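Local coordinates for beta-ketoacyl-[acyl-carrier-protein] synthase III (Pseudomonas aeruginosa, PDB 2X3E) that probably catalyses the first condensation of bacterial fatty acid synthesis, joining an acetyl group from acetyl-CoA to malonyl-ACP with loss of carbon dioxide, at residues A[23-28]-A[152-157]; A[59-64]-A[133-138]; A[179-184]-A[234-239]; A[217-222]-A[254-259]. The protein carries 1 engineered substitution. One frame throughout, in Å; residues are numbered along the deposited sequence.

In the fold
Two sheets of the thiolase-like fold and the helices around them supply all four contacts. Contact 2 is the core one: four buried side chains, all alanine, leucine or valine, pack helix 53-68 on strand 133-140. Contacts 1, 3 and 4 are only partly buried, and each includes an arginine. In contacts 1 and 3 that arginine makes a salt bridge between the two segments; in contact 4 it lends only its CB to an apolar interface. Contacts 3 and 4 share helix 215-237, their centres about 20 Å apart, whereas contact 1 uses two short helices, 22-28 and 151-156. Contacts 1 and 3 lie on opposite sides of the chain's centre, as do contacts 2 and 4.

Contact 1: A[23-28]-A[152-157]; sequences DMLAAE and STRALF
Leu25 lays its CD1 methyl over one face of the Arg154 guanidinium, centred on the group, with CD1 3.8 Å from Arg154 CZ. Its other methyl rests on the backbone at the Arg154-Ala155 junction: Leu25 CD2 lies 3.6 Å from Ala155 CA and 4.0 Å from Ala155 CB. The fork thus straddles two consecutive residues, one branch on a charged plane and the other on the helix surface. With CG of Leu25 anti to the backbone N (chi1 -170°), the side chain directs its fork toward helix 151-156.

At the edge of the same guanidinium stands Glu28, one helical turn on from Leu25. The grip is end-on and twofold: Arg154 NH1 donates to Glu28 OE2 at 2.8 Å, and Arg154 NH2 to Glu28 OE1 at 3.2 Å. It is not a coplanar pair, because the carboxylate and guanidinium planes are 57° apart and both oxygens are met from above the carboxylate plane.

The helices so joined, 22-28 and 151-156, run nearly antiparallel, their short axes 10.9 Å apart at closest approach; both belong to the helical periphery of this thiolase-like fold, outside its central sheets. Ile36 of helix 33-40 packs on both Leu25 and Ala155, adding to the apolar part, while Leu20 touches Leu25 and Arg154.

A bend at chi3 (64°) turns the arginine's end toward Glu28, and Pro148 O takes a further hydrogen bond from NH1. That nitrogen therefore has a carbonyl as well as a carboxylate partner, which should help fix the rotation of the guanidinium. Ala155 O is in turn bonded by Arg45 NH1.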
loop_
_atom_site.group_PDB
_atom_site.type_symbol
_atom_site.label_atom_id
_atom_site.label_comp_id
_atom_site.label_asym_id
_atom_site.label_seq_id
_atom_site.Cartn_x
_atom_site.Cartn_y
_atom_site.Cartn_z
ATOM N N ASP A 23 29.633 18.513 -8.614
ATOM C CA ASP A 23 30.887 18.917 -7.967
ATOM C C ASP A 23 30.996 18.361 -6.546
ATOM O O ASP A 23 32.035 17.819 -6.176
ATOM C CB ASP A 23 31.036 20.445 -7.955
ATOM C CG ASP A 23 31.561 21.006 -9.279
ATOM O OD1 ASP A 23 31.908 20.224 -10.191
ATOM O OD2 ASP A 23 31.630 22.248 -9.402
ATOM N N MET A 24 29.924 18.478 -5.764
ATOM C CA MET A 24 29.914 17.938 -4.407
ATOM C C MET A 24 30.124 16.426 -4.426
ATOM O O MET A 24 30.986 15.904 -3.710
ATOM C CB MET A 24 28.601 18.272 -3.700
ATOM C CG MET A 24 28.415 19.753 -3.404
ATOM S SD MET A 24 26.672 20.221 -3.320
ATOM C CE MET A 24 26.807 22.007 -3.246
ATOM N N LEU A 25 29.341 15.735 -5.252
ATOM C CA LEU A 25 29.418 14.281 -5.349
ATOM C C LEU A 25 30.785 13.815 -5.845
ATOM O O LEU A 25 31.325 12.828 -5.342
ATOM C CB LEU A 25 28.305 13.740 -6.260
ATOM C CG LEU A 25 28.097 12.221 -6.267
ATOM C CD1 LEU A 25 27.856 11.689 -4.860
ATOM C CD2 LEU A 25 26.928 11.854 -7.172
ATOM N N ALA A 26 31.341 14.531 -6.821
ATOM C CA ALA A 26 32.673 14.228 -7.344
ATOM C C ALA A 26 33.752 14.362 -6.269
ATOM O O ALA A 26 34.676 13.547 -6.205
ATOM C CB ALA A 26 33.000 15.135 -8.529
ATOM N N ALA A 27 33.635 15.391 -5.433
ATOM C CA ALA A 27 34.599 15.626 -4.357
ATOM C C ALA A 27 34.506 14.538 -3.292
ATOM O O ALA A 27 35.524 14.035 -2.809
ATOM C CB ALA A 27 34.374 16.999 -3.730
ATOM N N GLU A 28 33.276 14.173 -2.951
ATOM C CA GLU A 28 33.007 13.197 -1.903
ATOM C C GLU A 28 33.489 11.786 -2.265
ATOM O O GLU A 28 34.037 11.080 -1.420
ATOM C CB GLU A 28 31.506 13.177 -1.591
ATOM C CG GLU A 28 31.173 12.611 -0.232
ATOM C CD GLU A 28 29.681 12.583 0.045
ATOM O OE1 GLU A 28 28.956 13.499 -0.396
ATOM O OE2 GLU A 28 29.234 11.625 0.708
ATOM N N SER A 152 27.104 5.460 -8.715
ATOM C CA SER A 152 26.052 5.277 -9.730
ATOM C C SER A 152 24.656 5.641 -9.227
ATOM O O SER A 152 23.928 6.383 -9.897
ATOM C CB SER A 152 26.034 3.837 -10.255
ATOM O OG SER A 152 27.226 3.540 -10.951
ATOM N N THR A 153 24.268 5.112 -8.070
ATOM C CA THR A 153 22.941 5.404 -7.521
ATOM C C THR A 153 22.852 6.816 -6.947
ATOM O O THR A 153 21.833 7.485 -7.105
ATOM C CB THR A 153 22.490 4.386 -6.442
ATOM O OG1 THR A 153 23.476 4.299 -5.407
ATOM C CG2 THR A 153 22.259 3.013 -7.059
ATOM N N ARG A 154 23.908 7.272 -6.282
ATOM C CA ARG A 154 23.923 8.632 -5.738
ATOM C C ARG A 154 23.905 9.706 -6.833
ATOM O O ARG A 154 23.374 10.796 -6.623
ATOM C CB ARG A 154 25.109 8.828 -4.797
ATOM C CG ARG A 154 24.974 8.009 -3.519
ATOM C CD ARG A 154 25.985 8.419 -2.487
ATOM N NE ARG A 154 25.767 9.800 -2.062
ATOM C CZ ARG A 154 26.678 10.560 -1.461
ATOM N NH1 ARG A 154 27.893 10.092 -1.197
ATOM N NH2 ARG A 154 26.369 11.807 -1.130
ATOM N N ALA A 155 24.465 9.388 -7.999
ATOM C CA ALA A 155 24.405 10.292 -9.152
ATOM C C ALA A 155 22.989 10.403 -9.735
ATOM O O ALA A 155 22.639 11.429 -10.316
ATOM C CB ALA A 155 25.387 9.843 -10.232
ATOM N N LEU A 156 22.177 9.362 -9.567
ATOM C CA LEU A 156 20.874 9.273 -10.228
ATOM C C LEU A 156 19.709 9.729 -9.344
ATOM O O LEU A 156 18.835 10.478 -9.795
ATOM C CB LEU A 156 20.632 7.826 -10.686
ATOM C CG LEU A 156 19.317 7.482 -11.393
ATOM C CD1 LEU A 156 19.151 8.318 -12.649
ATOM C CD2 LEU A 156 19.282 5.988 -11.727
ATOM N N PHE A 157 19.696 9.277 -8.093
ATOM C CA PHE A 157 18.503 9.387 -7.256
ATOM C C PHE A 157 18.418 10.669 -6.429
ATOM O O PHE A 157 19.399 11.128 -5.853
ATOM C CB PHE A 157 18.354 8.157 -6.342
ATOM C CG PHE A 157 17.933 6.921 -7.077
ATOM C CD1 PHE A 157 16.613 6.745 -7.456
ATOM C CD2 PHE A 157 18.859 5.946 -7.414
ATOM C CE1 PHE A 157 16.218 5.617 -8.157
ATOM C CE2 PHE A 157 18.472 4.818 -8.109
ATOM C CZ PHE A 157 17.146 4.650 -8.478
#

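Contact 2: A[59-64]-A[133-138]; sequences RAASAA and SALLVG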
loop_
_atom_site.group_PDB
_atom_site.type_symbol
_atom_site.label_atom_id
_atom_site.label_comp_id
_atom_site.label_asym_id
_atom_site.label_seq_id
_atom_site.Cartn_x
_atom_site.Cartn_y
_atom_site.Cartn_z
ATOM N N ARG A 59 3.860 18.885 2.701
ATOM C CA ARG A 59 4.001 20.128 1.948
ATOM C C ARG A 59 3.377 20.021 0.558
ATOM O O ARG A 59 2.684 20.945 0.119
ATOM C CB ARG A 59 5.474 20.545 1.841
ATOM C CG ARG A 59 6.102 21.036 3.148
ATOM C CD ARG A 59 5.449 22.327 3.677
ATOM N NE ARG A 59 5.572 23.444 2.741
ATOM C CZ ARG A 59 6.630 24.249 2.651
ATOM N NH1 ARG A 59 7.686 24.081 3.438
ATOM N NH2 ARG A 59 6.637 25.227 1.755
ATOM N N ALA A 60 3.609 18.904 -0.129
ATOM C CA ALA A 60 3.027 18.704 -1.466
ATOM C C ALA A 60 1.504 18.665 -1.428
ATOM O O ALA A 60 0.840 19.252 -2.288
ATOM C CB ALA A 60 3.565 17.437 -2.117
ATOM N N ALA A 61 0.966 17.963 -0.437
ATOM C CA ALA A 61 -0.480 17.806 -0.278
ATOM C C ALA A 61 -1.178 19.118 0.066
ATOM O O ALA A 61 -2.257 19.399 -0.464
ATOM C CB ALA A 61 -0.778 16.751 0.784
ATOM N N SER A 62 -0.581 19.923 0.944
ATOM C CA SER A 62 -1.141 21.233 1.279
ATOM C C SER A 62 -1.222 22.109 0.032
ATOM O O SER A 62 -2.231 22.770 -0.198
ATOM C CB SER A 62 -0.318 21.947 2.357
ATOM O OG SER A 62 -0.299 21.216 3.573
ATOM N N ALA A 63 -0.156 22.110 -0.771
ATOM C CA ALA A 63 -0.128 22.877 -2.021
ATOM C C ALA A 63 -1.165 22.355 -3.017
ATOM O O ALA A 63 -1.819 23.139 -3.711
ATOM C CB ALA A 63 1.273 22.846 -2.649
ATOM N N ALA A 64 -1.322 21.036 -3.071
ATOM C CA ALA A 64 -2.301 20.405 -3.964
ATOM C C ALA A 64 -3.739 20.779 -3.595
ATOM O O ALA A 64 -4.567 20.981 -4.481
ATOM C CB ALA A 64 -2.124 18.895 -3.969
ATOM N N SER A 133 -13.667 12.392 -2.994
ATOM C CA SER A 133 -12.455 13.148 -3.298
ATOM C C SER A 133 -11.271 12.516 -2.579
ATOM O O SER A 133 -11.443 11.814 -1.579
ATOM C CB SER A 133 -12.605 14.600 -2.868
ATOM O OG SER A 133 -12.865 14.680 -1.477
ATOM N N ALA A 134 -10.073 12.769 -3.087
ATOM C CA ALA A 134 -8.875 12.135 -2.554
ATOM C C ALA A 134 -7.620 12.903 -2.893
ATOM O O ALA A 134 -7.527 13.543 -3.943
ATOM C CB ALA A 134 -8.749 10.723 -3.092
ATOM N N LEU A 135 -6.654 12.810 -1.986
ATOM C CA LEU A 135 -5.278 13.171 -2.258
ATOM C C LEU A 135 -4.492 11.904 -2.568
ATOM O O LEU A 135 -4.588 10.906 -1.840
ATOM C CB LEU A 135 -4.649 13.865 -1.041
ATOM C CG LEU A 135 -4.810 15.382 -0.955
ATOM C CD1 LEU A 135 -4.608 15.873 0.476
ATOM C CD2 LEU A 135 -3.813 16.076 -1.902
ATOM N N LEU A 136 -3.719 11.946 -3.647
ATOM C CA LEU A 136 -2.692 10.944 -3.915
ATOM C C LEU A 136 -1.348 11.656 -3.905
ATOM O O LEU A 136 -1.151 12.615 -4.650
ATOM C CB LEU A 136 -2.904 10.274 -5.270
ATOM C CG LEU A 136 -1.759 9.361 -5.731
ATOM C CD1 LEU A 136 -1.622 8.175 -4.789
ATOM C CD2 LEU A 136 -2.003 8.904 -7.171
ATOM N N VAL A 137 -0.434 11.198 -3.052
ATOM C CA VAL A 137 0.910 11.759 -2.996
ATOM C C VAL A 137 1.925 10.701 -3.393
ATOM O O VAL A 137 2.023 9.658 -2.744
ATOM C CB VAL A 137 1.279 12.258 -1.581
ATOM C CG1 VAL A 137 2.649 12.959 -1.599
ATOM C CG2 VAL A 137 0.200 13.186 -1.025
ATOM N N GLY A 138 2.641 10.960 -4.481
ATOM C CA GLY A 138 3.833 10.194 -4.829
ATOM C C GLY A 138 5.012 10.815 -4.108
ATOM O O GLY A 138 5.334 11.970 -4.344
#
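Ala61 presses its methyl between two bumps of the facing strand, Leu135 and Val137, in a helix-on-sheet layer of the thiolase-like fold. Helix 53-68 here lies against strand 133-140, a member of the five-stranded mixed sheet; the short axes come within 9.0 Å and their directions differ by 140°. Only alanines of the helix touch the strand, which suits so close an approach.

The strand provides the larger bumps. Leu135 and Val137, alternate residues, both point at the helix. CD2 of Leu135 enters the hollow between Ala61 and Ala64, one turn apart, 3.9 Å from Ala64 CB, while CD1 of Leu135 lies alongside Ala61, 3.9 Å from Ala61 CB. Leu98 touches both Ala61 and Leu135 and so adds to the same apolar layer, while Ala163 of the adjoining strand 160-169 packs on Ala64 and Val137. The helix therefore bears on more than one strand.

No hydrogen bond crosses the interface, and all four touching residues are buried. Val137 has CG1 anti to its backbone N (chi1 -175°), which leaves the second methyl to meet the helix: Val137 CG2 rests 4.1 Å from Ala61 CB.

Contact 3: A[179-184]-A[234-239]; sequences AFDLGS and LDRVGW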
loop_
_atom_site.group_PDB
_atom_site.type_symbol
_atom_site.label_atom_id
_atom_site.label_comp_id
_atom_site.label_asym_id
_atom_site.label_seq_id
_atom_site.Cartn_x
_atom_site.Cartn_y
_atom_site.Cartn_z
ATOM N N ALA A 179 -8.233 5.371 -19.176
ATOM C CA ALA A 179 -7.876 3.974 -19.382
ATOM C C ALA A 179 -6.598 3.687 -18.620
ATOM O O ALA A 179 -5.758 4.568 -18.494
ATOM C CB ALA A 179 -7.677 3.691 -20.857
ATOM N N PHE A 180 -6.466 2.463 -18.105
ATOM C CA PHE A 180 -5.267 2.029 -17.403
ATOM C C PHE A 180 -4.636 0.812 -18.064
ATOM O O PHE A 180 -5.319 0.000 -18.700
ATOM C CB PHE A 180 -5.589 1.643 -15.957
ATOM C CG PHE A 180 -5.777 2.799 -15.033
ATOM C CD1 PHE A 180 -4.717 3.283 -14.287
ATOM C CD2 PHE A 180 -7.022 3.376 -14.874
ATOM C CE1 PHE A 180 -4.899 4.340 -13.404
ATOM C CE2 PHE A 180 -7.205 4.436 -13.999
ATOM C CZ PHE A 180 -6.145 4.912 -13.268
ATOM N N ASP A 181 -3.317 0.714 -17.918
ATOM C CA ASP A 181 -2.572 -0.518 -18.124
ATOM C C ASP A 181 -1.773 -0.735 -16.854
ATOM O O ASP A 181 -1.073 0.172 -16.420
ATOM C CB ASP A 181 -1.605 -0.403 -19.301
ATOM C CG ASP A 181 -0.783 -1.665 -19.497
ATOM O OD1 ASP A 181 -1.372 -2.718 -19.837
ATOM O OD2 ASP A 181 0.448 -1.614 -19.305
ATOM N N LEU A 182 -1.887 -1.916 -16.249
ATOM C CA LEU A 182 -1.183 -2.215 -15.001
ATOM C C LEU A 182 -0.701 -3.659 -14.997
ATOM O O LEU A 182 -1.464 -4.573 -15.331
ATOM C CB LEU A 182 -2.100 -2.007 -13.797
ATOM C CG LEU A 182 -2.702 -0.618 -13.571
ATOM C CD1 LEU A 182 -3.937 -0.716 -12.684
ATOM C CD2 LEU A 182 -1.665 0.326 -12.967
ATOM N N GLY A 183 0.558 -3.860 -14.613
ATOM C CA GLY A 183 1.133 -5.193 -14.563
ATOM C C GLY A 183 2.316 -5.322 -13.631
ATOM O O GLY A 183 2.718 -4.368 -12.942
ATOM N N SER A 184 2.865 -6.529 -13.607
ATOM C CA SER A 184 4.013 -6.850 -12.781
ATOM C C SER A 184 4.704 -8.094 -13.318
ATOM O O SER A 184 4.096 -8.899 -14.027
ATOM C CB SER A 184 3.585 -7.069 -11.322
ATOM O OG SER A 184 2.891 -8.296 -11.151
ATOM N N LEU A 234 -2.801 3.586 -25.444
ATOM C CA LEU A 234 -3.159 4.325 -26.672
ATOM C C LEU A 234 -4.208 3.555 -27.477
ATOM O O LEU A 234 -5.243 4.113 -27.876
ATOM C CB LEU A 234 -1.923 4.589 -27.546
ATOM C CG LEU A 234 -0.881 5.590 -27.029
ATOM C CD1 LEU A 234 0.277 5.698 -28.017
ATOM C CD2 LEU A 234 -1.516 6.942 -26.795
ATOM N N ASP A 235 -3.938 2.268 -27.688
ATOM C CA ASP A 235 -4.865 1.368 -28.371
ATOM C C ASP A 235 -6.209 1.283 -27.650
ATOM O O ASP A 235 -7.254 1.233 -28.292
ATOM C CB ASP A 235 -4.255 -0.038 -28.512
ATOM C CG ASP A 235 -3.155 -0.111 -29.567
ATOM O OD1 ASP A 235 -3.069 0.796 -30.432
ATOM O OD2 ASP A 235 -2.372 -1.093 -29.540
ATOM N N ARG A 236 -6.177 1.285 -26.318
ATOM C CA ARG A 236 -7.404 1.218 -25.521
ATOM C C ARG A 236 -8.282 2.473 -25.640
ATOM O O ARG A 236 -9.506 2.362 -25.723
ATOM C CB ARG A 236 -7.077 0.898 -24.057
ATOM C CG ARG A 236 -6.769 -0.581 -23.848
ATOM C CD ARG A 236 -5.998 -0.905 -22.563
ATOM N NE ARG A 236 -5.437 -2.259 -22.667
ATOM C CZ ARG A 236 -4.513 -2.792 -21.866
ATOM N NH1 ARG A 236 -4.010 -2.115 -20.844
ATOM N NH2 ARG A 236 -4.100 -4.036 -22.093
ATOM N N VAL A 237 -7.656 3.646 -25.684
ATOM C CA VAL A 237 -8.401 4.902 -25.724
ATOM C C VAL A 237 -8.623 5.382 -27.166
ATOM O O VAL A 237 -9.367 6.338 -27.405
ATOM C CB VAL A 237 -7.702 5.977 -24.865
ATOM C CG1 VAL A 237 -6.531 6.598 -25.618
ATOM C CG2 VAL A 237 -8.705 7.033 -24.408
ATOM N N GLY A 238 -7.994 4.702 -28.124
ATOM C CA GLY A 238 -8.178 5.008 -29.539
ATOM C C GLY A 238 -7.384 6.209 -30.014
ATOM O O GLY A 238 -7.847 6.962 -30.869
ATOM N N TRP A 239 -6.187 6.386 -29.458
ATOM C CA TRP A 239 -5.257 7.416 -29.915
ATOM C C TRP A 239 -4.104 6.774 -30.668
ATOM O O TRP A 239 -3.679 5.674 -30.337
ATOM C CB TRP A 239 -4.665 8.201 -28.742
ATOM C CG TRP A 239 -5.638 8.980 -27.941
ATOM C CD1 TRP A 239 -6.910 9.330 -28.294
ATOM C CD2 TRP A 239 -5.414 9.531 -26.642
ATOM N NE1 TRP A 239 -7.496 10.051 -27.284
ATOM C CE2 TRP A 239 -6.598 10.195 -26.261
ATOM C CE3 TRP A 239 -4.325 9.522 -25.758
ATOM C CZ2 TRP A 239 -6.728 10.846 -25.034
ATOM C CZ3 TRP A 239 -4.455 10.165 -24.539
ATOM C CH2 TRP A 239 -5.649 10.824 -24.189
#
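Arg236 and Asp181 form the salt bridge of this contact, with Arg236 NH1 2.9 Å from Asp181 OD1. The oxygen uses its anti lone pair, the one away from OD2, and the N-H...O angle is 147°. One nitrogen meets one oxygen, with the two side chains crossing at about a right angle and their planes 41° apart, so this is a single-point grip. Asp181 OD2 is engaged by other residues: Arg232 makes a second salt bridge to it, and Ser229 OG a hydrogen bond. Two arginines thus share the buried carboxylate, an arrangement likely to favour its charged form.

A second hydrogen bond leaves the same nitrogen for the backbone, from Arg236 NH1 to Phe180 O at 3.3 Å. It is longer and more bent (135°), and the donor stands a little off the carbonyl plane. NH1 consequently bridges the carboxylate and the preceding peptide carbonyl. Arg236 can reach both because its chain is extended from CG to NE and runs alongside the strand, in the strand's own direction, from Ala179 to Asp181.

Apolar contact is slight, consisting of Ala179 CB against Arg236 CB at 4.3 Å, near the root of the arginine.

Strand 177-184 is, within this chain, an edge strand of the four-stranded sheet of the thiolase-like fold, hydrogen-bonded to strand 315-322. Helix 215-237 packs beside it and ends at Val237; Gly238, with positive phi, comes next. Phe180 points away from this helix and packs on Leu119 of helix 114-127 and on Leu130 of the second subunit.

Contact 4: A[217-222]-A[254-259]; sequences AVFGQA and TRILAA
Phe219 and Ile256 lie side by side and point in opposite senses, so that CD1 and CE1 of the ring meet the CG1 branch of the isoleucine, obliquely to the ring. The closest pair is Phe219 CD1 and Ile256 CG1, at 3.5 Å; Phe219 CE1 follows at 3.7 Å from the same carbon. Neither CB aims straight at the other helix, yet both side chains reach toward it. For Phe219 this follows from CG lying anti to the backbone N (chi1 168°).

Beyond CG1, the terminal methyl of Ile256 reaches Ala222, one turn along from Phe219, with Ile256 CD1 4.1 Å from Ala222 CB.

These are two nearly parallel helices of the thiolase-like fold, 215-237 and 254-264, whose short axes are inclined by 20° and approach to 10.0 Å. Val223, also on helix 215-237, packs on Ile256 and Ala259. The side chains of Ala222 and Ile256 lie about 7 Å from those of His250 and Asn280 respectively, both predicted active-site residues.

At the exposed margin, Arg255 offers its CB to Phe219 CE1 at 4.1 Å, while its guanidinium plane stands 85° from the ring. Arg255 is the last residue of the predicted ACP-binding region, whose final arginine is thought essential for the weak association with ACP.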
loop_
_atom_site.group_PDB
_atom_site.type_symbol
_atom_site.label_atom_id
_atom_site.label_comp_id
_atom_site.label_asym_id
_atom_site.label_seq_id
_atom_site.Cartn_x
_atom_site.Cartn_y
_atom_site.Cartn_z
ATOM N N ALA A 217 20.818 -4.253 -16.972
ATOM C CA ALA A 217 19.600 -5.058 -17.118
ATOM C C ALA A 217 18.312 -4.244 -16.971
ATOM O O ALA A 217 17.271 -4.610 -17.527
ATOM C CB ALA A 217 19.606 -6.205 -16.110
ATOM N N VAL A 218 18.374 -3.154 -16.215
ATOM C CA VAL A 218 17.210 -2.302 -16.011
ATOM C C VAL A 218 16.984 -1.351 -17.198
ATOM O O VAL A 218 15.833 -1.106 -17.564
ATOM C CB VAL A 218 17.307 -1.526 -14.675
ATOM C CG1 VAL A 218 16.261 -0.436 -14.599
ATOM C CG2 VAL A 218 17.160 -2.487 -13.501
ATOM N N PHE A 219 18.063 -0.842 -17.808
ATOM C CA PHE A 219 17.941 0.145 -18.900
ATOM C C PHE A 219 17.060 -0.335 -20.044
ATOM O O PHE A 219 15.993 0.238 -20.296
ATOM C CB PHE A 219 19.304 0.544 -19.496
ATOM C CG PHE A 219 19.185 1.322 -20.795
ATOM C CD1 PHE A 219 18.728 2.635 -20.792
ATOM C CD2 PHE A 219 19.493 0.730 -22.017
ATOM C CE1 PHE A 219 18.593 3.355 -21.983
ATOM C CE2 PHE A 219 19.359 1.443 -23.215
ATOM C CZ PHE A 219 18.910 2.759 -23.193
ATOM N N GLY A 220 17.528 -1.367 -20.743
ATOM C CA GLY A 220 16.869 -1.857 -21.950
ATOM C C GLY A 220 15.426 -2.225 -21.692
ATOM O O GLY A 220 14.530 -1.889 -22.479
ATOM N N GLN A 221 15.198 -2.896 -20.567
ATOM C CA GLN A 221 13.864 -3.348 -20.220
ATOM C C GLN A 221 12.945 -2.175 -19.887
ATOM O O GLN A 221 11.792 -2.152 -20.320
ATOM C CB GLN A 221 13.907 -4.340 -19.058
ATOM C CG GLN A 221 12.726 -5.282 -19.078
ATOM C CD GLN A 221 12.767 -6.340 -18.004
ATOM O OE1 GLN A 221 11.726 -6.852 -17.607
ATOM N NE2 GLN A 221 13.965 -6.690 -17.538
ATOM N N ALA A 222 13.454 -1.204 -19.130
ATOM C CA ALA A 222 12.668 -0.020 -18.785
ATOM C C ALA A 222 12.115 0.686 -20.028
ATOM O O ALA A 222 10.950 1.063 -20.056
ATOM C CB ALA A 222 13.494 0.956 -17.938
ATOM N N THR A 254 18.241 9.833 -17.961
ATOM C CA THR A 254 18.146 10.750 -19.098
ATOM C C THR A 254 17.901 10.026 -20.423
ATOM O O THR A 254 16.977 10.376 -21.164
ATOM C CB THR A 254 19.379 11.641 -19.209
ATOM O OG1 THR A 254 19.386 12.559 -18.111
ATOM C CG2 THR A 254 19.356 12.428 -20.519
ATOM N N ARG A 255 18.700 9.007 -20.709
ATOM C CA ARG A 255 18.578 8.296 -21.984
ATOM C C ARG A 255 17.235 7.586 -22.158
ATOM O O ARG A 255 16.709 7.521 -23.269
ATOM C CB ARG A 255 19.716 7.292 -22.159
ATOM C CG ARG A 255 21.078 7.933 -22.360
ATOM C CD ARG A 255 21.978 7.078 -23.252
ATOM N NE ARG A 255 23.385 7.171 -22.866
ATOM C CZ ARG A 255 23.944 6.502 -21.856
ATOM N NH1 ARG A 255 23.223 5.675 -21.099
ATOM N NH2 ARG A 255 25.237 6.662 -21.597
ATOM N N ILE A 256 16.679 7.070 -21.063
ATOM C CA ILE A 256 15.448 6.276 -21.133
ATOM C C ILE A 256 14.264 7.083 -21.672
ATOM O O ILE A 256 13.445 6.563 -22.435
ATOM C CB ILE A 256 15.107 5.636 -19.754
ATOM C CG1 ILE A 256 16.094 4.504 -19.454
ATOM C CG2 ILE A 256 13.683 5.089 -19.730
ATOM C CD1 ILE A 256 16.139 4.093 -18.000
ATOM N N LEU A 257 14.195 8.360 -21.305
ATOM C CA LEU A 257 13.054 9.200 -21.667
ATOM C C LEU A 257 12.952 9.394 -23.185
ATOM O O LEU A 257 11.903 9.146 -23.776
ATOM C CB LEU A 257 13.141 10.551 -20.942
ATOM C CG LEU A 257 13.078 10.442 -19.413
ATOM C CD1 LEU A 257 13.449 11.747 -18.730
ATOM C CD2 LEU A 257 11.712 10.016 -18.993
ATOM N N ALA A 258 14.048 9.817 -23.812
ATOM C CA ALA A 258 14.088 9.948 -25.270
ATOM C C ALA A 258 13.961 8.599 -25.990
ATOM O O ALA A 258 13.385 8.533 -27.076
ATOM C CB ALA A 258 15.355 10.660 -25.711
ATOM N N ALA A 259 14.508 7.538 -25.397
ATOM C CA ALA A 259 14.410 6.191 -25.974
ATOM C C ALA A 259 12.967 5.681 -25.989
ATOM O O ALA A 259 12.581 4.939 -26.891
ATOM C CB ALA A 259 15.313 5.212 -25.227
#